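Tetracycline Repressor, class A (Pseudomonas sp., PDB 5MRU) represses the tetracycline resistance gene by binding its operator DNA, and binds that DNA less tightly once a tetracycline is bound. Local coordinates at residues A[28-33]-A[43-48]; A[54-59]-A[101-106]; A[78-83]-A[193-198]. All coordinates share one frame; numbering follows the deposited sequence.

The three contacts run from the DNA-binding end of the subunit into its ligand-binding and dimer-forming body. Contact 1 is partly buried and apolar, joining helix 27-34 to the loop that leads into helix 48-63. Contact 2, also partly buried, uses that same helix 48-63 against a loop of the inducer pocket; Phe45 packs on Ala54 where the two contacts touch. Contact 3 is buried and lies on the opposite side of the chain's centre from contact 1, with centres about 38 Å apart. Contacts 2 and 3 both reach anhydrotetracycline, but through different chemistry: a backbone carbonyl with apolar and arginine packing in contact 2, a side-chain amide in contact 3.

Contact 1: A[28-33]-A[43-48]; sequences RKLAER and WHFRNK
A small apolar cluster of Leu30, Ala31, Trp43 and Phe45 lies in the DNA-binding helix-turn-helix motif, setting helix 27-34 against the extended chain that runs to helix 48-63. One methyl of Leu30, CD2, touches both aromatic side chains: it is 3.9 Å from CH2 of Trp43 and 4.1 Å from CE2 of Phe45. Leu30 presents this methyl because its CG stands anti to the backbone N (chi1 -180°), and it meets the indole at a slant. Ala31, one residue further along the helix, abuts the same indole at its edge, near the ring plane, with CB 4.0 Å from CZ2 of Trp43. A small methyl suits this position, since the benzo ring can come close to the helix backbone. Helix 7-24 adds to the core, with Ala13 on Leu30 and Val9 on Trp43. At the far end of the loop Asn47 takes the N-cap position, its OD1 accepting a bond from the backbone N of Ala50 and capping the first turn of helix 48-63. Because the contact between 28-33 and 43-48 is made of aliphatic and aromatic carbon, cohesion comes from shape and exclusion of water, without a directional bond to fix one exact angle.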
loop_
_atom_site.group_PDB
_atom_site.type_symbol
_atom_site.label_atom_id
_atom_site.label_comp_id
_atom_site.label_asym_id
_atom_site.label_seq_id
_atom_site.Cartn_x
_atom_site.Cartn_y
_atom_site.Cartn_z
ATOM N N ARG A 28 6.220 11.509 -23.908
ATOM C CA ARG A 28 6.111 12.695 -24.774
ATOM C C ARG A 28 6.248 13.982 -23.923
ATOM O O ARG A 28 6.930 14.921 -24.334
ATOM C CB ARG A 28 4.813 12.708 -25.609
ATOM N N LYS A 29 5.639 14.014 -22.732
ATOM C CA LYS A 29 5.706 15.204 -21.896
ATOM C C LYS A 29 7.087 15.339 -21.308
ATOM O O LYS A 29 7.593 16.451 -21.156
ATOM C CB LYS A 29 4.658 15.199 -20.793
ATOM C CG LYS A 29 3.252 15.488 -21.280
ATOM C CD LYS A 29 2.270 15.728 -20.128
ATOM C CE LYS A 29 0.815 15.792 -20.611
ATOM N NZ LYS A 29 -0.021 14.811 -19.850
ATOM N N LEU A 30 7.716 14.221 -20.985
ATOM C CA LEU A 30 9.101 14.285 -20.552
ATOM C C LEU A 30 9.962 15.025 -21.591
ATOM O O LEU A 30 10.712 15.937 -21.231
ATOM C CB LEU A 30 9.662 12.886 -20.280
ATOM C CG LEU A 30 11.126 12.818 -19.803
ATOM C CD1 LEU A 30 11.429 13.829 -18.690
ATOM C CD2 LEU A 30 11.463 11.404 -19.329
ATOM N N ALA A 31 9.841 14.665 -22.877
ATOM C CA ALA A 31 10.663 15.290 -23.937
ATOM C C ALA A 31 10.378 16.800 -24.079
ATOM O O ALA A 31 11.299 17.611 -24.262
ATOM C CB ALA A 31 10.448 14.582 -25.263
ATOM N N GLU A 32 9.099 17.164 -23.972
ATOM C CA GLU A 32 8.696 18.561 -24.046
ATOM C C GLU A 32 9.267 19.365 -22.883
ATOM O O GLU A 32 9.372 20.571 -22.967
ATOM C CB GLU A 32 7.172 18.680 -24.096
ATOM C CG GLU A 32 6.570 18.260 -25.441
ATOM C CD GLU A 32 5.053 18.065 -25.395
ATOM O OE1 GLU A 32 4.494 17.792 -24.291
ATOM O OE2 GLU A 32 4.421 18.171 -26.471
ATOM N N ARG A 33 9.624 18.690 -21.794
ATOM C CA ARG A 33 10.299 19.345 -20.667
ATOM C C ARG A 33 11.756 19.609 -21.047
ATOM O O ARG A 33 12.219 20.728 -20.959
ATOM C CB ARG A 33 10.138 18.504 -19.376
ATOM C CG ARG A 33 10.732 19.054 -18.085
ATOM C CD ARG A 33 10.442 20.538 -17.851
ATOM N NE ARG A 33 9.044 20.883 -18.114
ATOM C CZ ARG A 33 8.045 20.775 -17.240
ATOM N NH1 ARG A 33 8.253 20.345 -15.985
ATOM N NH2 ARG A 33 6.819 21.114 -17.630
ATOM N N TRP A 43 17.949 9.275 -25.305
ATOM C CA TRP A 43 17.299 8.431 -24.331
ATOM C C TRP A 43 16.014 7.847 -24.867
ATOM O O TRP A 43 15.336 8.463 -25.671
ATOM C CB TRP A 43 16.981 9.219 -23.065
ATOM C CG TRP A 43 16.050 10.331 -23.324
ATOM C CD1 TRP A 43 16.372 11.580 -23.789
ATOM C CD2 TRP A 43 14.632 10.305 -23.186
ATOM N NE1 TRP A 43 15.233 12.334 -23.927
ATOM C CE2 TRP A 43 14.154 11.580 -23.552
ATOM C CE3 TRP A 43 13.719 9.326 -22.800
ATOM C CZ2 TRP A 43 12.813 11.902 -23.550
ATOM C CZ3 TRP A 43 12.360 9.653 -22.769
ATOM C CH2 TRP A 43 11.925 10.936 -23.146
ATOM N N HIS A 44 15.671 6.663 -24.380
ATOM C CA HIS A 44 14.458 6.029 -24.783
ATOM C C HIS A 44 13.954 5.100 -23.703
ATOM O O HIS A 44 14.721 4.345 -23.152
ATOM C CB HIS A 44 14.631 5.240 -26.089
ATOM C CG HIS A 44 13.386 4.536 -26.483
ATOM N ND1 HIS A 44 12.283 5.216 -26.938
ATOM C CD2 HIS A 44 13.004 3.244 -26.344
ATOM C CE1 HIS A 44 11.281 4.374 -27.100
ATOM N NE2 HIS A 44 11.697 3.167 -26.757
ATOM N N PHE A 45 12.658 5.126 -23.421
ATOM C CA PHE A 45 12.109 4.126 -22.521
ATOM C C PHE A 45 11.224 3.117 -23.258
ATOM O O PHE A 45 10.425 3.489 -24.123
ATOM C CB PHE A 45 11.367 4.802 -21.378
ATOM C CG PHE A 45 12.270 5.581 -20.466
ATOM C CD1 PHE A 45 13.003 4.943 -19.492
ATOM C CD2 PHE A 45 12.384 6.979 -20.595
ATOM C CE1 PHE A 45 13.829 5.678 -18.648
ATOM C CE2 PHE A 45 13.191 7.720 -19.752
ATOM C CZ PHE A 45 13.926 7.068 -18.783
ATOM N N ARG A 46 11.389 1.844 -22.926
ATOM C CA ARG A 46 10.656 0.812 -23.626
ATOM C C ARG A 46 9.135 1.080 -23.491
ATOM O O ARG A 46 8.372 0.840 -24.392
ATOM C CB ARG A 46 11.104 -0.571 -23.124
ATOM C CG ARG A 46 10.224 -1.734 -23.538
ATOM C CD ARG A 46 11.028 -3.024 -23.642
ATOM N NE ARG A 46 10.189 -4.219 -23.805
ATOM C CZ ARG A 46 9.433 -4.755 -22.837
ATOM N NH1 ARG A 46 9.378 -4.210 -21.607
ATOM N NH2 ARG A 46 8.717 -5.851 -23.097
ATOM N N ASN A 47 8.710 1.636 -22.375
ATOM C CA ASN A 47 7.327 2.037 -22.187
ATOM C C ASN A 47 7.232 2.753 -20.866
ATOM O O ASN A 47 8.216 2.854 -20.122
ATOM C CB ASN A 47 6.383 0.829 -22.187
ATOM C CG ASN A 47 6.918 -0.357 -21.374
ATOM O OD1 ASN A 47 7.515 -0.198 -20.305
ATOM N ND2 ASN A 47 6.682 -1.553 -21.878
ATOM N N LYS A 48 6.040 3.236 -20.551
ATOM C CA LYS A 48 5.847 3.996 -19.346
ATOM C C LYS A 48 6.321 3.225 -18.127
ATOM O O LYS A 48 6.958 3.759 -17.250
ATOM C CB LYS A 48 4.390 4.387 -19.211
ATOM C CG LYS A 48 4.198 5.489 -18.187
ATOM C CD LYS A 48 2.739 5.924 -18.017
ATOM C CE LYS A 48 2.574 6.664 -16.693
ATOM N NZ LYS A 48 1.285 7.392 -16.655
#

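Contact 2: A[54-59]-A[101-106]; sequences ALAEAM and AGTRPG. With TDC (5a,6-anhydrotetracycline), chain B.
Ala56 of helix 48-63 meets Thr103 of the pocket loop methyl to methyl, CB of Ala56 lying 3.9 Å from CG2 of Thr103. Alanine keeps the helix surface low here, and the two-branched threonine can give its methyl to that surface while its hydroxyl serves the loop. With OG1 between the backbone N and the carbonyl carbon (chi1 62°), CG2 is turned to the helix and OG1 hydrogen-bonds the backbone O of His100. From the next residue of the helix, the carboxylate of Glu57 approaches poorly ordered Gly106, but OE2 of Glu57 remains 3.7 Å from the N of Gly106, a proximity without a hydrogen bond.

The loop's other side belongs to anhydrotetracycline. The phenolic O10 of the drug gives a weak hydrogen bond, 3.1 Å long, to the backbone O of Thr103. Pro105 comes over the face of the ligand's aromatic end with its ring tilted, leading with CD, 3.6 Å from C1A of the drug, an apolar group suited to an apolar face. Arg104 bends at chi2 and wraps past the same end, with NH1 3.5 Å from C9 of the drug and the guanidinium slanted relative to O10.

This loop is part of the induction site of the TetR fold, where helix 48-63 connects the DNA-binding domain to the ligand-binding core. The side chain of Thr103 is about 3 Å from the bound magnesium ion, and His100, a probable ligand of that ion, ends helix 96-100 just before the loop. The Ala56-Thr103 packing is a plausible route by which changes at the drug site reach helix 48-63.

Further out, Gly102 turns the chain with a positive phi of 78°, a conformation that favours glycine, and its N donates a hydrogen bond to OE1 of Glu147 of the second subunit.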
loop_
_atom_site.group_PDB
_atom_site.type_symbol
_atom_site.label_atom_id
_atom_site.label_comp_id
_atom_site.label_asym_id
_atom_site.label_seq_id
_atom_site.Cartn_x
_atom_site.Cartn_y
_atom_site.Cartn_z
ATOM N N ALA A 54 12.509 2.935 -13.515
ATOM C CA ALA A 54 13.694 3.767 -13.337
ATOM C C ALA A 54 13.466 4.822 -12.224
ATOM O O ALA A 54 14.325 5.027 -11.354
ATOM C CB ALA A 54 14.080 4.428 -14.651
ATOM N N LEU A 55 12.325 5.483 -12.223
ATOM C CA LEU A 55 12.094 6.474 -11.196
ATOM C C LEU A 55 12.018 5.781 -9.855
ATOM O O LEU A 55 12.541 6.265 -8.894
ATOM C CB LEU A 55 10.814 7.248 -11.451
ATOM C CG LEU A 55 10.712 7.995 -12.789
ATOM C CD1 LEU A 55 9.305 8.581 -12.910
ATOM C CD2 LEU A 55 11.784 9.061 -13.007
ATOM N N ALA A 56 11.379 4.633 -9.785
ATOM C CA ALA A 56 11.349 3.848 -8.554
ATOM C C ALA A 56 12.718 3.667 -7.997
ATOM O O ALA A 56 12.935 3.890 -6.815
ATOM C CB ALA A 56 10.757 2.484 -8.813
ATOM N N GLU A 57 13.642 3.233 -8.849
ATOM C CA GLU A 57 15.018 2.997 -8.424
ATOM C C GLU A 57 15.696 4.308 -8.000
ATOM O O GLU A 57 16.366 4.357 -6.992
ATOM C CB GLU A 57 15.820 2.300 -9.521
ATOM C CG GLU A 57 15.190 1.001 -10.002
ATOM C CD GLU A 57 16.222 -0.059 -10.399
ATOM O OE1 GLU A 57 17.059 0.227 -11.301
ATOM O OE2 GLU A 57 16.204 -1.175 -9.800
ATOM N N ALA A 58 15.485 5.371 -8.765
ATOM C CA ALA A 58 16.133 6.658 -8.490
ATOM C C ALA A 58 15.755 7.219 -7.124
ATOM O O ALA A 58 16.604 7.774 -6.395
ATOM C CB ALA A 58 15.804 7.667 -9.567
ATOM N N MET A 59 14.495 7.043 -6.767
ATOM C CA MET A 59 14.014 7.557 -5.513
ATOM C C MET A 59 14.787 7.006 -4.347
ATOM O O MET A 59 15.111 7.741 -3.429
ATOM C CB MET A 59 12.533 7.276 -5.368
ATOM C CG MET A 59 11.708 8.255 -6.162
ATOM S SD MET A 59 9.979 7.925 -5.876
ATOM C CE MET A 59 9.378 8.491 -7.455
ATOM N N ALA A 101 5.167 0.075 -6.186
ATOM C CA ALA A 101 4.373 -1.143 -6.100
ATOM C C ALA A 101 4.606 -2.021 -7.301
ATOM O O ALA A 101 4.629 -1.542 -8.434
ATOM C CB ALA A 101 2.903 -0.791 -6.002
ATOM N N GLY A 102 4.798 -3.308 -7.051
ATOM C CA GLY A 102 5.066 -4.236 -8.108
ATOM C C GLY A 102 6.479 -4.218 -8.635
ATOM O O GLY A 102 6.791 -4.998 -9.496
ATOM N N THR A 103 7.349 -3.354 -8.142
ATOM C CA THR A 103 8.715 -3.379 -8.635
ATOM C C THR A 103 9.428 -4.471 -7.876
ATOM O O THR A 103 8.996 -4.874 -6.803
ATOM C CB THR A 103 9.494 -2.044 -8.483
ATOM O OG1 THR A 103 9.622 -1.682 -7.102
ATOM C CG2 THR A 103 8.837 -0.907 -9.267
ATOM N N ARG A 104 10.483 -4.992 -8.476
ATOM C CA ARG A 104 11.301 -6.018 -7.848
ATOM C C ARG A 104 12.716 -5.508 -7.899
ATOM O O ARG A 104 13.180 -5.062 -8.954
ATOM C CB ARG A 104 11.157 -7.376 -8.556
ATOM C CG ARG A 104 10.111 -8.308 -7.935
ATOM C CD ARG A 104 8.841 -7.543 -7.542
ATOM N NE ARG A 104 7.618 -8.257 -7.146
ATOM C CZ ARG A 104 7.495 -9.534 -6.778
ATOM N NH1 ARG A 104 8.521 -10.389 -6.735
ATOM N NH2 ARG A 104 6.279 -9.971 -6.464
ATOM N N PRO A 105 13.408 -5.554 -6.757
ATOM C CA PRO A 105 14.732 -4.948 -6.661
ATOM C C PRO A 105 15.700 -5.486 -7.749
ATOM O O PRO A 105 15.717 -6.690 -8.008
ATOM C CB PRO A 105 15.165 -5.323 -5.244
ATOM C CG PRO A 105 14.413 -6.579 -4.931
ATOM C CD PRO A 105 13.092 -6.406 -5.595
ATOM N N GLY A 106 16.448 -4.590 -8.400
ATOM C CA GLY A 106 17.275 -4.941 -9.553
ATOM C C GLY A 106 18.496 -5.829 -9.303
ATOM O O GLY A 106 18.644 -6.416 -8.229
HETATM O O12 TDC B . 10.818 -3.004 -1.959
HETATM C C12 TDC B . 11.635 -3.697 -1.292
HETATM C C1B TDC B . 11.733 -5.158 -1.516
HETATM C C11 TDC B . 10.961 -5.737 -2.513
HETATM O O11 TDC B . 10.095 -4.972 -3.278
HETATM C C1A TDC B . 11.030 -7.097 -2.759
HETATM C C10 TDC B . 10.250 -7.667 -3.756
HETATM O O10 TDC B . 9.370 -6.933 -4.537
HETATM C C9 TDC B . 10.343 -9.109 -4.010
HETATM C C8 TDC B . 11.213 -9.861 -3.248
HETATM C C7 TDC B . 11.972 -9.250 -2.264
HETATM C C61 TDC B . 11.897 -7.884 -2.001
HETATM C C6 TDC B . 12.684 -7.284 -0.989
HETATM C C62 TDC B . 13.640 -8.055 -0.127
HETATM C C51 TDC B . 12.608 -5.916 -0.749
HETATM C C5 TDC B . 13.442 -5.286 0.351
HETATM C C1C TDC B . 12.587 -3.079 -0.308
HETATM C C1 TDC B . 13.977 -2.925 -0.935
HETATM O O1 TDC B . 14.141 -3.197 -2.122
HETATM O O1C TDC B . 12.102 -1.863 0.208
HETATM C C41 TDC B . 12.815 -3.982 0.864
HETATM C C4 TDC B . 13.721 -3.353 1.971
HETATM N N4 TDC B . 13.080 -2.707 3.179
HETATM C C43 TDC B . 11.822 -1.957 2.912
HETATM C C42 TDC B . 12.762 -3.828 4.130
HETATM C C3 TDC B . 14.848 -2.503 1.365
HETATM O O3 TDC B . 15.652 -2.043 2.164
HETATM C C2 TDC B . 15.003 -2.381 -0.066
HETATM C C21 TDC B . 16.163 -1.676 -0.636
HETATM O O21 TDC B . 17.070 -1.263 0.103
HETATM N N21 TDC B . 16.340 -1.571 -1.971
#

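Contact 3: A[78-83]-A[193-198]; sequences FLTGNA and VIVDGL. With TDC (5a,6-anhydrotetracycline), chain B.
Leu79 and Leu198 share one side-chain setting, CG anti to the carbonyl carbon and beside the backbone N (chi1 -66° and -64°), which brings their isobutyl ends together between helix 75-91 and helix 183-199. CD1 of Leu79 lies 4.0 Å from CD1 of Leu198, the two side chains passing at a slant. Beside them, CG2 of Val195 rests 4.4 Å from OG1 of Thr80. That hydroxyl is hydrogen-bonded to the backbone O of Arg76, so the polar atom is already satisfied within its own helix where it faces a valine methyl. Branched aliphatic residues suit this buried interface, with Leu134 of helix 127-153 against Leu79 and Ala133 against Leu198.

Helix 75-91 turns another of its residues to the drug. The amide of Asn82 spans two polar groups of anhydrotetracycline: OD1 of Asn82 accepts from N4 of the drug at 2.9 Å, and ND2 of Asn82 donates to O3 of the drug at 2.9 Å along an almost straight line (178°). Two bonds of opposite sense fix the amide's rotation.

Helix 183-199 in turn meets the second subunit, Ile194 packing on its counterpart and Asp196 pairing with Arg201 there, as in the four-helix dimer bundle of the TetR family.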
loop_
_atom_site.group_PDB
_atom_site.type_symbol
_atom_site.label_atom_id
_atom_site.label_comp_id
_atom_site.label_asym_id
_atom_site.label_seq_id
_atom_site.Cartn_x
_atom_site.Cartn_y
_atom_site.Cartn_z
ATOM N N PHE A 78 18.451 -1.562 12.710
ATOM C CA PHE A 78 18.509 -1.661 11.244
ATOM C C PHE A 78 17.131 -1.700 10.568
ATOM O O PHE A 78 16.865 -0.931 9.643
ATOM C CB PHE A 78 19.295 -2.897 10.800
ATOM C CG PHE A 78 19.073 -3.243 9.362
ATOM C CD1 PHE A 78 19.551 -2.416 8.362
ATOM C CD2 PHE A 78 18.330 -4.355 9.001
ATOM C CE1 PHE A 78 19.300 -2.692 7.021
ATOM C CE2 PHE A 78 18.082 -4.640 7.661
ATOM C CZ PHE A 78 18.567 -3.804 6.667
ATOM N N LEU A 79 16.273 -2.626 10.991
ATOM C CA LEU A 79 14.926 -2.719 10.425
ATOM C C LEU A 79 14.113 -1.457 10.632
ATOM O O LEU A 79 13.320 -1.074 9.745
ATOM C CB LEU A 79 14.136 -3.868 11.033
ATOM C CG LEU A 79 14.643 -5.266 10.727
ATOM C CD1 LEU A 79 13.920 -6.287 11.608
ATOM C CD2 LEU A 79 14.540 -5.643 9.264
ATOM N N THR A 80 14.279 -0.844 11.807
ATOM C CA THR A 80 13.582 0.391 12.151
ATOM C C THR A 80 14.051 1.494 11.242
ATOM O O THR A 80 13.256 2.089 10.498
ATOM C CB THR A 80 13.854 0.829 13.591
ATOM O OG1 THR A 80 13.141 -0.023 14.506
ATOM C CG2 THR A 80 13.408 2.254 13.788
ATOM N N GLY A 81 15.350 1.741 11.296
ATOM C CA GLY A 81 15.967 2.741 10.465
ATOM C C GLY A 81 15.674 2.513 8.999
ATOM O O GLY A 81 15.260 3.437 8.278
ATOM N N ASN A 82 15.890 1.266 8.575
ATOM C CA ASN A 82 15.599 0.791 7.213
ATOM C C ASN A 82 14.230 1.129 6.715
ATOM O O ASN A 82 14.083 1.546 5.595
ATOM C CB ASN A 82 15.706 -0.705 7.176
ATOM C CG ASN A 82 15.339 -1.261 5.852
ATOM O OD1 ASN A 82 14.344 -1.974 5.731
ATOM N ND2 ASN A 82 16.150 -0.957 4.844
ATOM N N ALA A 83 13.242 0.936 7.579
ATOM C CA ALA A 83 11.844 1.220 7.274
ATOM C C ALA A 83 11.594 2.707 7.231
ATOM O O ALA A 83 10.888 3.221 6.359
ATOM C CB ALA A 83 10.959 0.603 8.349
ATOM N N VAL A 193 5.007 -2.162 16.604
ATOM C CA VAL A 193 4.302 -3.435 16.715
ATOM C C VAL A 193 4.955 -4.501 15.832
ATOM O O VAL A 193 5.179 -5.642 16.238
ATOM C CB VAL A 193 2.848 -3.271 16.287
ATOM C CG1 VAL A 193 2.156 -4.624 16.238
ATOM C CG2 VAL A 193 2.138 -2.308 17.214
ATOM N N ILE A 194 5.267 -4.130 14.613
ATOM C CA ILE A 194 5.883 -5.090 13.724
ATOM C C ILE A 194 7.205 -5.592 14.271
ATOM O O ILE A 194 7.504 -6.767 14.172
ATOM C CB ILE A 194 6.043 -4.515 12.302
ATOM C CG1 ILE A 194 4.732 -4.743 11.524
ATOM C CG2 ILE A 194 7.249 -5.127 11.577
ATOM C CD1 ILE A 194 4.603 -3.919 10.254
ATOM N N VAL A 195 7.998 -4.718 14.853
ATOM C CA VAL A 195 9.318 -5.136 15.261
ATOM C C VAL A 195 9.220 -6.084 16.464
ATOM O O VAL A 195 10.073 -6.974 16.656
ATOM C CB VAL A 195 10.227 -3.926 15.561
ATOM C CG1 VAL A 195 10.362 -3.660 17.065
ATOM C CG2 VAL A 195 11.595 -4.146 14.942
ATOM N N ASP A 196 8.177 -5.883 17.273
ATOM C CA ASP A 196 7.951 -6.728 18.442
ATOM C C ASP A 196 7.652 -8.170 17.979
ATOM O O ASP A 196 8.356 -9.115 18.356
ATOM C CB ASP A 196 6.811 -6.179 19.323
ATOM C CG ASP A 196 7.173 -4.862 20.034
ATOM O OD1 ASP A 196 8.236 -4.273 19.759
ATOM O OD2 ASP A 196 6.373 -4.412 20.871
ATOM N N GLY A 197 6.640 -8.331 17.130
ATOM C CA GLY A 197 6.247 -9.657 16.658
ATOM C C GLY A 197 7.362 -10.442 15.990
ATOM O O GLY A 197 7.328 -11.664 15.976
ATOM N N LEU A 198 8.336 -9.748 15.414
ATOM C CA LEU A 198 9.520 -10.410 14.876
ATOM C C LEU A 198 10.449 -10.867 15.987
ATOM O O LEU A 198 11.043 -11.942 15.889
ATOM C CB LEU A 198 10.296 -9.472 13.968
ATOM C CG LEU A 198 9.547 -9.032 12.717
ATOM C CD1 LEU A 198 10.218 -7.782 12.176
ATOM C CD2 LEU A 198 9.502 -10.146 11.677
HETATM O O12 TDC B . 10.818 -3.004 -1.959
HETATM C C12 TDC B . 11.635 -3.697 -1.292
HETATM C C1B TDC B . 11.733 -5.158 -1.516
HETATM C C11 TDC B . 10.961 -5.737 -2.513
HETATM O O11 TDC B . 10.095 -4.972 -3.278
HETATM C C1A TDC B . 11.030 -7.097 -2.759
HETATM C C10 TDC B . 10.250 -7.667 -3.756
HETATM O O10 TDC B . 9.370 -6.933 -4.537
HETATM C C9 TDC B . 10.343 -9.109 -4.010
HETATM C C8 TDC B . 11.213 -9.861 -3.248
HETATM C C7 TDC B . 11.972 -9.250 -2.264
HETATM C C61 TDC B . 11.897 -7.884 -2.001
HETATM C C6 TDC B . 12.684 -7.284 -0.989
HETATM C C62 TDC B . 13.640 -8.055 -0.127
HETATM C C51 TDC B . 12.608 -5.916 -0.749
HETATM C C5 TDC B . 13.442 -5.286 0.351
HETATM C C1C TDC B . 12.587 -3.079 -0.308
HETATM C C1 TDC B . 13.977 -2.925 -0.935
HETATM O O1 TDC B . 14.141 -3.197 -2.122
HETATM O O1C TDC B . 12.102 -1.863 0.208
HETATM C C41 TDC B . 12.815 -3.982 0.864
HETATM C C4 TDC B . 13.721 -3.353 1.971
HETATM N N4 TDC B . 13.080 -2.707 3.179
HETATM C C43 TDC B . 11.822 -1.957 2.912
HETATM C C42 TDC B . 12.762 -3.828 4.130
HETATM C C3 TDC B . 14.848 -2.503 1.365
HETATM O O3 TDC B . 15.652 -2.043 2.164
HETATM C C2 TDC B . 15.003 -2.381 -0.066
HETATM C C21 TDC B . 16.163 -1.676 -0.636
HETATM O O21 TDC B . 17.070 -1.263 0.103
HETATM N N21 TDC B . 16.340 -1.571 -1.971
#